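Local coordinates for lactate racemase apoprotein (Thermoanaerobacterium thermosaccharolyticum, PDB 2YJG), which interconverts the D- and L-isomers of lactate, using in its mature form a nickel pincer cofactor derived from nicotinic acid mononucleotide, at residues S71-P76 against R109-Q114; V131-R136 against E154-A159; E168-P173 against G178-R183. All blocks are in the same frame, centred on the assembly; numbering follows the deposited sequence.

Contact 1 of 3, residues S71-P76 against R109-Q114. With SO4 (sulfate ion), chain E.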
# COMPACT_ATOMS: atom_id res chain seq x y z
N SER A 71 -13.93 -7.58 -3.68
CA SER A 71 -14.35 -7.68 -2.31
C SER A 71 -13.36 -7.09 -1.29
O SER A 71 -12.19 -6.87 -1.55
CB SER A 71 -14.68 -9.12 -1.93
OG SER A 71 -15.82 -9.59 -2.65
N ASP A 72 -13.84 -6.87 -0.09
CA ASP A 72 -13.03 -6.23 0.91
C ASP A 72 -12.20 -7.18 1.75
O ASP A 72 -12.29 -8.35 1.57
CB ASP A 72 -13.81 -5.19 1.74
CG ASP A 72 -14.78 -5.80 2.77
OD1 ASP A 72 -14.88 -6.98 2.95
OD2 ASP A 72 -15.47 -5.01 3.40
N HIS A 73 -11.35 -6.59 2.59
CA HIS A 73 -10.49 -7.31 3.56
C HIS A 73 -11.23 -8.32 4.43
O HIS A 73 -10.61 -9.26 4.94
CB HIS A 73 -9.76 -6.29 4.49
CG HIS A 73 -10.71 -5.43 5.27
ND1 HIS A 73 -11.57 -4.53 4.67
CD2 HIS A 73 -10.97 -5.35 6.60
CE1 HIS A 73 -12.32 -3.95 5.59
NE2 HIS A 73 -11.98 -4.44 6.77
N THR A 74 -12.53 -8.14 4.65
CA THR A 74 -13.32 -9.12 5.40
C THR A 74 -13.78 -10.39 4.61
O THR A 74 -14.31 -11.32 5.21
CB THR A 74 -14.57 -8.49 6.05
OG1 THR A 74 -15.62 -8.33 5.09
CG2 THR A 74 -14.26 -7.12 6.71
N ARG A 75 -13.61 -10.41 3.28
CA ARG A 75 -14.09 -11.54 2.49
C ARG A 75 -12.88 -12.35 2.07
O ARG A 75 -11.79 -11.79 1.91
CB ARG A 75 -14.88 -11.06 1.26
CG ARG A 75 -16.05 -10.11 1.56
CD ARG A 75 -17.02 -10.58 2.62
NE ARG A 75 -17.83 -11.72 2.16
CZ ARG A 75 -18.00 -12.90 2.80
NH1 ARG A 75 -17.44 -13.17 3.99
NH2 ARG A 75 -18.77 -13.82 2.23
N PRO A 76 -13.05 -13.66 1.92
CA PRO A 76 -11.92 -14.53 1.55
C PRO A 76 -11.56 -14.63 0.07
O PRO A 76 -10.89 -15.60 -0.33
CB PRO A 76 -12.36 -15.89 2.09
CG PRO A 76 -13.80 -15.89 1.86
CD PRO A 76 -14.26 -14.46 2.17
N ARG A 109 -16.62 -0.22 7.42
CA ARG A 109 -15.61 0.82 7.43
C ARG A 109 -14.57 0.50 6.34
O ARG A 109 -14.32 -0.66 6.00
CB ARG A 109 -14.93 0.87 8.78
CG ARG A 109 -14.41 -0.47 9.21
CD ARG A 109 -12.97 -0.41 9.61
NE ARG A 109 -12.51 -1.78 9.85
CZ ARG A 109 -11.62 -2.45 9.11
NH1 ARG A 109 -11.03 -1.87 8.06
NH2 ARG A 109 -11.31 -3.69 9.46
N GLY A 110 -13.97 1.55 5.81
CA GLY A 110 -12.99 1.41 4.76
C GLY A 110 -11.82 0.51 5.08
O GLY A 110 -11.36 0.47 6.20
N THR A 111 -11.38 -0.25 4.09
CA THR A 111 -10.21 -1.08 4.21
C THR A 111 -8.98 -0.18 4.39
O THR A 111 -8.81 0.81 3.68
CB THR A 111 -10.00 -1.88 2.92
OG1 THR A 111 -11.18 -2.63 2.61
CG2 THR A 111 -8.83 -2.80 3.08
N THR A 112 -8.11 -0.56 5.33
CA THR A 112 -6.90 0.19 5.56
C THR A 112 -5.78 -0.28 4.62
O THR A 112 -5.90 -1.31 4.02
CB THR A 112 -6.40 0.04 6.95
OG1 THR A 112 -5.40 1.03 7.13
CG2 THR A 112 -5.80 -1.32 7.18
N LEU A 113 -4.70 0.47 4.53
CA LEU A 113 -3.61 0.15 3.61
C LEU A 113 -2.94 -1.15 4.01
O LEU A 113 -2.56 -1.93 3.14
CB LEU A 113 -2.58 1.28 3.54
CG LEU A 113 -1.35 1.18 2.61
CD1 LEU A 113 -1.76 1.02 1.16
CD2 LEU A 113 -0.45 2.42 2.76
N GLN A 114 -2.82 -1.39 5.32
CA GLN A 114 -2.18 -2.63 5.81
C GLN A 114 -3.02 -3.82 5.39
O GLN A 114 -2.50 -4.86 4.97
CB GLN A 114 -1.89 -2.60 7.33
CG GLN A 114 -2.70 -3.62 8.21
CD GLN A 114 -3.23 -3.06 9.57
OE1 GLN A 114 -2.47 -2.56 10.40
NE2 GLN A 114 -4.56 -3.16 9.78
S SO4 E . -20.43 -10.95 -0.98
O1 SO4 E . -20.35 -10.04 -2.12
O2 SO4 E . -19.09 -11.58 -0.86
O3 SO4 E . -20.78 -10.32 0.32
O4 SO4 E . -21.46 -11.86 -1.36

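Contact 2 of 3, residues V131-R136 against E154-A159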
# COMPACT_ATOMS: atom_id res chain seq x y z
N VAL A 131 -9.37 2.04 -5.28
CA VAL A 131 -10.23 3.03 -4.70
C VAL A 131 -11.14 2.30 -3.73
O VAL A 131 -11.62 1.21 -4.04
CB VAL A 131 -11.06 3.69 -5.82
CG1 VAL A 131 -12.04 4.73 -5.30
CG2 VAL A 131 -10.13 4.31 -6.89
N VAL A 132 -11.42 2.91 -2.57
CA VAL A 132 -12.21 2.27 -1.53
C VAL A 132 -13.62 2.87 -1.52
O VAL A 132 -13.79 4.10 -1.51
CB VAL A 132 -11.51 2.39 -0.13
CG1 VAL A 132 -12.33 1.77 0.92
CG2 VAL A 132 -10.11 1.75 -0.13
N HIS A 133 -14.65 2.01 -1.59
CA HIS A 133 -16.01 2.48 -1.56
C HIS A 133 -16.30 3.01 -0.19
O HIS A 133 -15.93 2.38 0.82
CB HIS A 133 -16.98 1.32 -1.82
CG HIS A 133 -18.42 1.71 -1.72
ND1 HIS A 133 -19.00 2.66 -2.54
CD2 HIS A 133 -19.40 1.28 -0.90
CE1 HIS A 133 -20.27 2.80 -2.21
NE2 HIS A 133 -20.54 1.97 -1.22
N ASP A 134 -17.01 4.14 -0.15
CA ASP A 134 -17.50 4.66 1.15
C ASP A 134 -19.01 4.90 1.00
O ASP A 134 -19.48 5.81 0.29
CB ASP A 134 -16.74 5.92 1.53
CG ASP A 134 -17.22 6.55 2.81
OD1 ASP A 134 -18.08 5.95 3.56
OD2 ASP A 134 -16.71 7.68 3.04
N SER A 135 -19.74 3.99 1.62
CA SER A 135 -21.20 3.98 1.52
C SER A 135 -21.78 5.21 2.25
O SER A 135 -22.94 5.54 2.02
CB SER A 135 -21.78 2.72 2.14
OG SER A 135 -21.55 2.67 3.54
N ARG A 136 -20.98 5.85 3.09
CA ARG A 136 -21.45 6.99 3.87
C ARG A 136 -21.12 8.36 3.25
O ARG A 136 -21.54 9.40 3.81
CB ARG A 136 -20.92 6.88 5.29
CG ARG A 136 -21.50 5.71 6.02
CD ARG A 136 -20.88 5.47 7.38
NE ARG A 136 -21.44 4.25 7.98
CZ ARG A 136 -21.08 3.01 7.66
NH1 ARG A 136 -20.15 2.79 6.76
NH2 ARG A 136 -21.68 1.98 8.26
N GLU A 154 -28.88 3.92 -5.12
CA GLU A 154 -27.75 4.86 -5.20
C GLU A 154 -26.50 4.02 -5.16
O GLU A 154 -26.34 3.22 -4.23
CB GLU A 154 -27.78 5.82 -4.02
CG GLU A 154 -29.19 6.48 -3.91
CD GLU A 154 -29.50 7.16 -2.61
OE1 GLU A 154 -28.98 6.75 -1.54
OE2 GLU A 154 -30.31 8.12 -2.66
N ILE A 155 -25.64 4.16 -6.17
CA ILE A 155 -24.36 3.44 -6.15
C ILE A 155 -23.14 4.37 -6.36
O ILE A 155 -23.30 5.52 -6.78
CB ILE A 155 -24.36 2.23 -7.05
CG1 ILE A 155 -24.54 2.57 -8.54
CG2 ILE A 155 -25.51 1.25 -6.63
CD1 ILE A 155 -24.12 1.48 -9.46
N ASN A 156 -21.95 3.86 -6.06
CA ASN A 156 -20.70 4.61 -6.29
C ASN A 156 -20.60 5.15 -7.74
O ASN A 156 -20.74 4.40 -8.74
CB ASN A 156 -19.52 3.70 -6.00
CG ASN A 156 -18.23 4.44 -5.73
OD1 ASN A 156 -17.66 5.10 -6.62
ND2 ASN A 156 -17.73 4.29 -4.51
N LYS A 157 -20.35 6.46 -7.81
CA LYS A 157 -20.23 7.19 -9.10
C LYS A 157 -19.19 6.63 -10.07
O LYS A 157 -19.37 6.65 -11.26
CB LYS A 157 -19.88 8.67 -8.83
CG LYS A 157 -20.74 9.63 -9.69
CD LYS A 157 -20.73 11.11 -9.19
CE LYS A 157 -19.32 11.63 -8.88
NZ LYS A 157 -19.30 13.10 -8.44
N LEU A 158 -18.08 6.21 -9.53
CA LEU A 158 -17.02 5.60 -10.35
C LEU A 158 -17.55 4.46 -11.16
O LEU A 158 -17.23 4.30 -12.32
CB LEU A 158 -15.93 5.11 -9.41
CG LEU A 158 -14.61 4.80 -10.09
CD1 LEU A 158 -13.93 6.12 -10.54
CD2 LEU A 158 -13.75 4.05 -9.08
N ALA A 159 -18.37 3.61 -10.52
CA ALA A 159 -19.00 2.49 -11.21
C ALA A 159 -19.93 2.92 -12.35
O ALA A 159 -19.94 2.31 -13.42
CB ALA A 159 -19.76 1.65 -10.18
O HOH W 1 -15.21 5.63 -3.40

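Contact 3 of 3, residues E168-P173 against G178-R183. With SO4 (sulfate ion), chain E.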
# COMPACT_ATOMS: atom_id res chain seq x y z
N GLU A 168 -15.46 -9.14 -9.46
CA GLU A 168 -15.06 -10.43 -9.04
C GLU A 168 -15.65 -10.72 -7.67
O GLU A 168 -16.16 -9.84 -6.97
CB GLU A 168 -13.56 -10.60 -9.03
CG GLU A 168 -12.80 -9.75 -8.02
CD GLU A 168 -11.43 -10.32 -7.65
OE1 GLU A 168 -11.00 -11.32 -8.29
OE2 GLU A 168 -10.77 -9.79 -6.72
N GLY A 169 -15.64 -11.99 -7.30
CA GLY A 169 -16.27 -12.39 -6.04
C GLY A 169 -16.12 -13.88 -5.80
O GLY A 169 -15.40 -14.57 -6.53
N PHE A 170 -16.85 -14.41 -4.82
CA PHE A 170 -16.88 -15.87 -4.58
C PHE A 170 -18.32 -16.29 -4.22
O PHE A 170 -19.20 -15.41 -3.84
CB PHE A 170 -15.90 -16.27 -3.47
CG PHE A 170 -16.39 -16.02 -2.13
CD1 PHE A 170 -16.77 -14.76 -1.73
CD2 PHE A 170 -16.50 -17.05 -1.23
CE1 PHE A 170 -17.29 -14.58 -0.48
CE2 PHE A 170 -16.97 -16.83 0.02
CZ PHE A 170 -17.37 -15.60 0.37
N ILE A 171 -18.58 -17.58 -4.35
CA ILE A 171 -19.96 -18.08 -4.22
C ILE A 171 -20.04 -19.12 -3.11
O ILE A 171 -19.32 -20.13 -3.16
CB ILE A 171 -20.47 -18.71 -5.53
CG1 ILE A 171 -20.63 -17.70 -6.62
CG2 ILE A 171 -21.84 -19.38 -5.25
CD1 ILE A 171 -20.78 -18.27 -8.04
N GLU A 172 -20.87 -18.90 -2.09
CA GLU A 172 -21.07 -19.88 -1.01
C GLU A 172 -22.52 -19.62 -0.54
O GLU A 172 -23.10 -18.58 -0.88
CB GLU A 172 -20.10 -19.68 0.16
CG GLU A 172 -20.38 -18.38 0.97
CD GLU A 172 -19.37 -18.11 2.08
OE1 GLU A 172 -18.34 -18.84 2.18
OE2 GLU A 172 -19.61 -17.12 2.83
N PRO A 173 -23.08 -20.50 0.29
CA PRO A 173 -24.46 -20.28 0.65
C PRO A 173 -24.57 -19.06 1.52
O PRO A 173 -23.62 -18.72 2.20
CB PRO A 173 -24.80 -21.52 1.48
CG PRO A 173 -23.86 -22.58 0.94
CD PRO A 173 -22.63 -21.84 0.68
N GLY A 178 -29.48 -16.23 -0.15
CA GLY A 178 -29.43 -17.48 -0.92
C GLY A 178 -28.01 -17.92 -1.14
O GLY A 178 -27.58 -18.99 -0.67
N PHE A 179 -27.29 -17.09 -1.89
CA PHE A 179 -25.85 -17.28 -2.09
C PHE A 179 -25.15 -15.94 -2.07
O PHE A 179 -25.75 -14.92 -2.32
CB PHE A 179 -25.55 -17.95 -3.45
CG PHE A 179 -26.15 -19.30 -3.60
CD1 PHE A 179 -27.44 -19.48 -4.02
CD2 PHE A 179 -25.37 -20.41 -3.41
CE1 PHE A 179 -28.00 -20.78 -4.14
CE2 PHE A 179 -25.86 -21.71 -3.53
CZ PHE A 179 -27.20 -21.91 -3.91
N SER A 180 -23.84 -15.98 -1.82
CA SER A 180 -22.97 -14.84 -2.04
C SER A 180 -22.64 -14.65 -3.51
O SER A 180 -22.99 -15.49 -4.36
CB SER A 180 -21.69 -15.03 -1.20
OG SER A 180 -20.81 -16.00 -1.74
N GLY A 181 -21.97 -13.54 -3.81
CA GLY A 181 -21.43 -13.26 -5.16
C GLY A 181 -22.36 -12.63 -6.19
O GLY A 181 -23.42 -12.10 -5.86
N GLY A 182 -21.89 -12.62 -7.42
CA GLY A 182 -22.59 -12.05 -8.57
C GLY A 182 -23.01 -10.63 -8.21
O GLY A 182 -22.17 -9.82 -7.74
N ARG A 183 -24.29 -10.38 -8.33
CA ARG A 183 -24.96 -9.10 -8.06
C ARG A 183 -24.66 -8.43 -6.73
O ARG A 183 -24.81 -7.27 -6.61
CB ARG A 183 -26.49 -9.26 -8.21
CG ARG A 183 -27.18 -10.03 -7.10
CD ARG A 183 -26.66 -11.47 -6.83
NE ARG A 183 -27.45 -12.25 -5.87
CZ ARG A 183 -26.98 -12.96 -4.87
NH1 ARG A 183 -25.71 -13.13 -4.64
NH2 ARG A 183 -27.81 -13.59 -4.10
S SO4 E . -20.43 -10.95 -0.98
O1 SO4 E . -20.35 -10.04 -2.12
O2 SO4 E . -19.09 -11.58 -0.86
O3 SO4 E . -20.78 -10.32 0.32
O4 SO4 E . -21.46 -11.86 -1.36

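Contact 1 of 3, residues S71-P76 against R109-Q114
In His73, CG lies between the backbone N and the carbonyl carbon (chi1 60°), which brings ND1 beside Thr111 OG1, while Thr111 keeps OG1 beside its backbone N (chi1 -55°). His73 ND1 and Thr111 OG1 thus meet at 2.8 Å in a bent hydrogen bond in which either could donate. Thr111 CG2 packs alongside, 3.9 Å from His73 CB. At the other end of the ring, His73 NE2 lies over one face of the Arg109 guanidinium, 3.1 Å from Arg109 CZ, with the two planes 36° apart; this is contact without a hydrogen bond. Arg109 NH1 instead donates to Gly110 O and makes a salt bridge with Glu115. Residues Asp72 to Arg75 form a type I beta turn just after strand 66-71, and all four probably bind the nickel-pincer mononucleotide. Inside the turn, Asp72 OD1 accepts from Thr74 OG1 at 2.6 Å on its syn side and, weakly, from Thr74 N; Asp72 OD2 is hydrogen-bonded to ND1 of His108, the probable proton donor/acceptor. Thr74 CG2 covers one face of the His73 ring near its rim. From the far end of the turn, Arg75 NE reaches sulfate O2 at 3.3 Å in a nearly straight bond.

Contact 2 of 3, residues V131-R136 against E154-A159
Asn156, closing strand 152-156 ahead of helix 157-161, meets His133, just past the end of strand 129-132. Its CB already touches the imidazole, 3.7 Å from His133 ND1. With CG anti to the backbone N (chi1 -160°), the amide carbon comes in at the ring's edge, close to the ring plane, and the two ends of the amide are then used differently. Asn156 ND2 donates to His133 ND1 at 2.9 Å; the bond is almost straight (175°) and lies in the plane of both groups, although ring and amide are turned 50° from each other. The same nitrogen, Asn156 ND2, also donates to a water 3.1 Å away, which in turn donates a hydrogen bond to Val132 O. Asn156 OD1 accepts from Leu158 N at 3.1 Å on a lone pair, in the carbonyl plane. A flipped amide would lose both bonds, which should hold its orientation. The imidazole is held at its far end too, since His133 NE2 is hydrogen-bonded to Ala191 O, and Ser135 N lies over one face, toward the rim. Beyond the polar core, Val131 CG1 packs on Leu158 CD2 at 4.2 Å. Asn156 is a helix N-cap with a side-chain capping bond, here tying the hairpin 141-146/152-156 and the first turn of the following helix to strand 129-132, outermost of the mixed sheet within this chain, and the loop that follows it.

Contact 3 of 3, residues E168-P173 against G178-R183
Residues 170-173 and 178-181 run antiparallel, 174° apart end to end, with Pro173 and Phe179 as a non-hydrogen-bonded pair whose CA atoms are 4.3 Å apart. Next to it, Ser180 N donates to Glu172 O at 2.9 Å, nearly along the C=O axis. The Ser180 side chain adds two more hydrogen bonds: with OG between backbone N and carbonyl carbon (chi1 74°), the hydroxyl gives its hydrogen to Phe170 O at 2.7 Å, from above the carbonyl plane, and accepts from Glu172 N at 2.9 Å. Ser180 OG also lies over the centre of one face of the Phe170 ring, and Glu172 CG approaches the same Ser180 OG. An alanine in place of Ser180 would probably leave Glu172 N and Phe170 O without these mates and open a small gap over the phenyl face. The two segments join strand 164-170 to the short beta hairpin 173-174/178-179, which leads into the glycine-rich stretch before Lys184, the probable covalent attachment point of the cofactor. Gly181 has positive phi, and a CB there would clash with Phe170 O. Its N donates to sulfate O4 at 3.0 Å, while the edge of the Phe170 ring meets the same ion, Phe170 CE1 lying 3.5 Å from sulfate O2. Ile171 CG2 packs obliquely against Phe179 CD2, 4.1 Å away. Arg183 folds back on its own segment: NH1 and NH2 both grip Phe179 O, end-on and in the guanidinium plane, and NH1 also donates to Gly181 O at 2.8 Å. Arg183 NE has a further partner in His221 ND1.

Contacts 1 and 3 share the sulfate, held by Arg75 NE from one and Gly181 N from the other; the sulfate, probably from the crystallisation liquor, may mark where the cofactor's phosphate binds. Arg75 NH2 also forms a long, weak ion pair with Glu172 OE2 at 3.5 Å. Contact 2 touches contact 1 through Val132 CG1, 3.9 Å from Thr111 N, and the His133 side chain is about 8 Å from that of His108. Contacts 2 and 3 do not touch, their nearest atoms being about 9 Å apart, but strands 129-132 and 164-170 belong to the same mixed sheet, with strands 99-104 and 66-71 between them, the latter leading into contact 1.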